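Local coordinates for protein (l-alanine dehydrogenase) (Phormidium lapideum, PDB 1PJC) that catalyses the NAD-dependent oxidative deamination of L-alanine to pyruvate and ammonia, and binds NAD in a Rossmann-type domain, at residues F45-Y50 with A55-S60. Numbering follows the deposited sequence.
Sequences FADQDY and AQVVPS
Tyr50 meets Ala55 through both backbone and side chain. The amide N of Ala55 donates to the carbonyl O of Tyr50 at 2.9 Å; the bond is bent at the hydrogen, 151°, and the donor lies tilted out of the carbonyl plane. The Ala55 methyl packs tightly against the same acceptor, its CB 3.0 Å from Tyr50 O. This pairing links helix 47-53 to the segment that carries strand 56-58, across the four residues between 45-50 and 55-60.

From CB outward the tyrosine runs away from 55-60. Its CB packs on Ala55 CB at 3.9 Å and, more loosely, on Val57 CG2 at 4.3 Å. CG stands anti to the carbonyl carbon (chi1 -81°), which leads the ring away; the Ala55 methyl approaches it obliquely, on its CD2 side. The side chain also touches Val16, Pro20, Val23 and Ile35, and the OH ends the run in a hydrogen bond with the carbonyl O of Leu18, a polar anchor for a buried side chain.

One helical turn earlier, Asp47 and Val57 cross at about a right angle. Val57 CG1, anti to its own backbone N (chi1 166°), reaches the carboxylate at Asp47 OD2, 3.8 Å away, while CG2 lies 4.1 Å from Asp47 CB. This is plain van der Waals contact: the acid's polar business is elsewhere, with OD1 accepting a hydrogen bond from Gln38 N.

Together these residues join the last two elements of the beta-alpha-beta unit formed by strand 32-36, helix 47-53 and strand 56-58. Strand 56-58 is an edge strand of its sheet as counted within this chain, pairing in parallel with 32-36 through Gln56 and Val58, and helix 20-27 adds Val23 against both Tyr50 and Ala55.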
ATOM      1  N   PHE A  45     -16.139 -23.518  22.930  1.00 28.49           N
ATOM      2  CA  PHE A  45     -15.795 -23.372  24.354  1.00 36.43           C
ATOM      3  C   PHE A  45     -16.266 -24.562  25.204  1.00 31.80           C
ATOM      4  O   PHE A  45     -17.458 -24.772  25.395  1.00 34.27           O
ATOM      5  CB  PHE A  45     -16.374 -22.093  24.931  1.00 23.69           C
ATOM      6  CG  PHE A  45     -16.124 -20.872  24.085  1.00 44.38           C
ATOM      7  CD1 PHE A  45     -17.174 -20.114  23.608  1.00 31.70           C
ATOM      8  CD2 PHE A  45     -14.830 -20.470  23.788  1.00 31.41           C
ATOM      9  CE1 PHE A  45     -16.937 -18.969  22.842  1.00 31.32           C
ATOM     10  CE2 PHE A  45     -14.592 -19.316  23.067  1.00 43.18           C
ATOM     11  CZ  PHE A  45     -15.654 -18.571  22.583  1.00 22.86           C
ATOM     12  N   ALA A  46     -15.318 -25.303  25.753  1.00 36.30           N
ATOM     13  CA  ALA A  46     -15.631 -26.444  26.608  1.00 42.62           C
ATOM     14  C   ALA A  46     -16.056 -25.971  27.955  1.00 21.44           C
ATOM     15  O   ALA A  46     -15.675 -24.885  28.388  1.00 37.81           O
ATOM     16  CB  ALA A  46     -14.408 -27.326  26.762  1.00 37.48           C
ATOM     17  N   ASP A  47     -16.819 -26.810  28.661  1.00 31.98           N
ATOM     18  CA  ASP A  47     -17.241 -26.494  30.020  1.00 33.17           C
ATOM     19  C   ASP A  47     -15.962 -26.171  30.845  1.00 33.06           C
ATOM     20  O   ASP A  47     -15.958 -25.277  31.695  1.00 37.96           O
ATOM     21  CB  ASP A  47     -17.960 -27.698  30.638  1.00 43.37           C
ATOM     22  CG  ASP A  47     -19.329 -27.980  30.002  1.00 42.46           C
ATOM     23  OD1 ASP A  47     -19.716 -27.317  29.014  1.00 41.14           O
ATOM     24  OD2 ASP A  47     -19.994 -28.927  30.469  1.00 35.17           O
ATOM     25  N   GLN A  48     -14.901 -26.920  30.557  1.00 31.25           N
ATOM     26  CA  GLN A  48     -13.608 -26.784  31.231  1.00 44.36           C
ATOM     27  C   GLN A  48     -13.162 -25.339  31.242  1.00 45.75           C
ATOM     28  O   GLN A  48     -12.697 -24.821  32.248  1.00 42.98           O
ATOM     29  CB  GLN A  48     -12.571 -27.622  30.477  1.00100.00           C
ATOM     30  CG  GLN A  48     -11.173 -27.630  31.089  1.00100.00           C
ATOM     31  CD  GLN A  48     -10.140 -28.313  30.171  1.00100.00           C
ATOM     32  OE1 GLN A  48      -9.215 -27.656  29.650  1.00100.00           O
ATOM     33  NE2 GLN A  48     -10.347 -29.619  29.906  1.00100.00           N
ATOM     34  N   ASP A  49     -13.285 -24.714  30.089  1.00 38.54           N
ATOM     35  CA  ASP A  49     -12.889 -23.346  29.908  1.00 26.43           C
ATOM     36  C   ASP A  49     -13.733 -22.464  30.756  1.00 25.75           C
ATOM     37  O   ASP A  49     -13.280 -21.424  31.250  1.00 30.30           O
ATOM     38  CB  ASP A  49     -13.056 -22.994  28.437  1.00 27.55           C
ATOM     39  CG  ASP A  49     -12.225 -23.880  27.551  1.00 35.88           C
ATOM     40  OD1 ASP A  49     -11.227 -24.441  28.077  1.00 77.44           O
ATOM     41  OD2 ASP A  49     -12.573 -24.052  26.365  1.00 43.58           O
ATOM     42  N   TYR A  50     -14.980 -22.871  30.943  1.00 32.61           N
ATOM     43  CA  TYR A  50     -15.900 -22.089  31.762  1.00 26.35           C
ATOM     44  C   TYR A  50     -15.581 -22.219  33.237  1.00 46.00           C
ATOM     45  O   TYR A  50     -15.658 -21.239  34.013  1.00 30.54           O
ATOM     46  CB  TYR A  50     -17.343 -22.492  31.464  1.00 46.09           C
ATOM     47  CG  TYR A  50     -17.893 -21.818  30.211  1.00 31.57           C
ATOM     48  CD1 TYR A  50     -17.987 -22.520  28.991  1.00 26.69           C
ATOM     49  CD2 TYR A  50     -18.229 -20.439  30.218  1.00 25.82           C
ATOM     50  CE1 TYR A  50     -18.502 -21.891  27.824  1.00 25.35           C
ATOM     51  CE2 TYR A  50     -18.692 -19.798  29.056  1.00 34.14           C
ATOM     52  CZ  TYR A  50     -18.826 -20.546  27.862  1.00 24.46           C
ATOM     53  OH  TYR A  50     -19.277 -19.913  26.733  1.00 26.06           O
ATOM     54  N   ALA A  55     -16.891 -20.004  36.356  1.00 32.45           N
ATOM     55  CA  ALA A  55     -18.274 -20.331  36.150  1.00 38.30           C
ATOM     56  C   ALA A  55     -18.618 -21.544  36.924  1.00 69.83           C
ATOM     57  O   ALA A  55     -17.787 -22.416  37.095  1.00 49.28           O
ATOM     58  CB  ALA A  55     -18.547 -20.598  34.666  1.00 25.35           C
ATOM     59  N   GLN A  56     -19.882 -21.637  37.314  1.00 41.46           N
ATOM     60  CA  GLN A  56     -20.433 -22.845  37.889  1.00 38.78           C
ATOM     61  C   GLN A  56     -21.186 -23.456  36.710  1.00 41.94           C
ATOM     62  O   GLN A  56     -22.003 -22.794  36.062  1.00 48.45           O
ATOM     63  CB  GLN A  56     -21.405 -22.523  39.025  1.00 55.56           C
ATOM     64  CG  GLN A  56     -21.136 -21.192  39.677  1.00100.00           C
ATOM     65  CD  GLN A  56     -21.058 -21.297  41.162  1.00100.00           C
ATOM     66  OE1 GLN A  56     -20.757 -20.326  41.846  1.00100.00           O
ATOM     67  NE2 GLN A  56     -21.347 -22.485  41.684  1.00100.00           N
ATOM     68  N   VAL A  57     -20.835 -24.677  36.364  1.00 35.51           N
ATOM     69  CA  VAL A  57     -21.486 -25.342  35.264  1.00 36.78           C
ATOM     70  C   VAL A  57     -22.694 -26.132  35.767  1.00 50.88           C
ATOM     71  O   VAL A  57     -22.546 -27.081  36.528  1.00 61.88           O
ATOM     72  CB  VAL A  57     -20.527 -26.290  34.535  1.00 33.07           C
ATOM     73  CG1 VAL A  57     -21.315 -27.245  33.602  1.00 25.98           C
ATOM     74  CG2 VAL A  57     -19.477 -25.479  33.735  1.00 39.34           C
ATOM     75  N   VAL A  58     -23.886 -25.730  35.338  1.00 36.77           N
ATOM     76  CA  VAL A  58     -25.104 -26.418  35.735  1.00 31.92           C
ATOM     77  C   VAL A  58     -25.589 -27.442  34.692  1.00 30.68           C
ATOM     78  O   VAL A  58     -25.494 -27.223  33.479  1.00 43.01           O
ATOM     79  CB  VAL A  58     -26.215 -25.458  36.089  1.00 33.32           C
ATOM     80  CG1 VAL A  58     -25.748 -24.489  37.203  1.00 37.17           C
ATOM     81  CG2 VAL A  58     -26.692 -24.718  34.832  1.00 46.70           C
ATOM     82  N   PRO A  59     -26.168 -28.533  35.188  1.00 39.39           N
ATOM     83  CA  PRO A  59     -26.601 -29.656  34.352  1.00 56.48           C
ATOM     84  C   PRO A  59     -27.873 -29.471  33.525  1.00 40.07           C
ATOM     85  O   PRO A  59     -28.168 -30.283  32.643  1.00 40.57           O
ATOM     86  CB  PRO A  59     -26.845 -30.766  35.386  1.00 46.09           C
ATOM     87  CG  PRO A  59     -27.290 -30.009  36.660  1.00 32.13           C
ATOM     88  CD  PRO A  59     -26.879 -28.528  36.480  1.00 56.80           C
ATOM     89  N   SER A  60     -28.658 -28.457  33.844  1.00 37.77           N
ATOM     90  CA  SER A  60     -29.910 -28.277  33.153  1.00 44.00           C
ATOM     91  C   SER A  60     -30.235 -26.823  32.850  1.00 29.02           C
ATOM     92  O   SER A  60     -29.736 -25.890  33.532  1.00 41.58           O
ATOM     93  CB  SER A  60     -31.057 -28.920  33.968  1.00 43.09           C
ATOM     94  OG  SER A  60     -31.611 -27.983  34.894  1.00 72.77           O
TER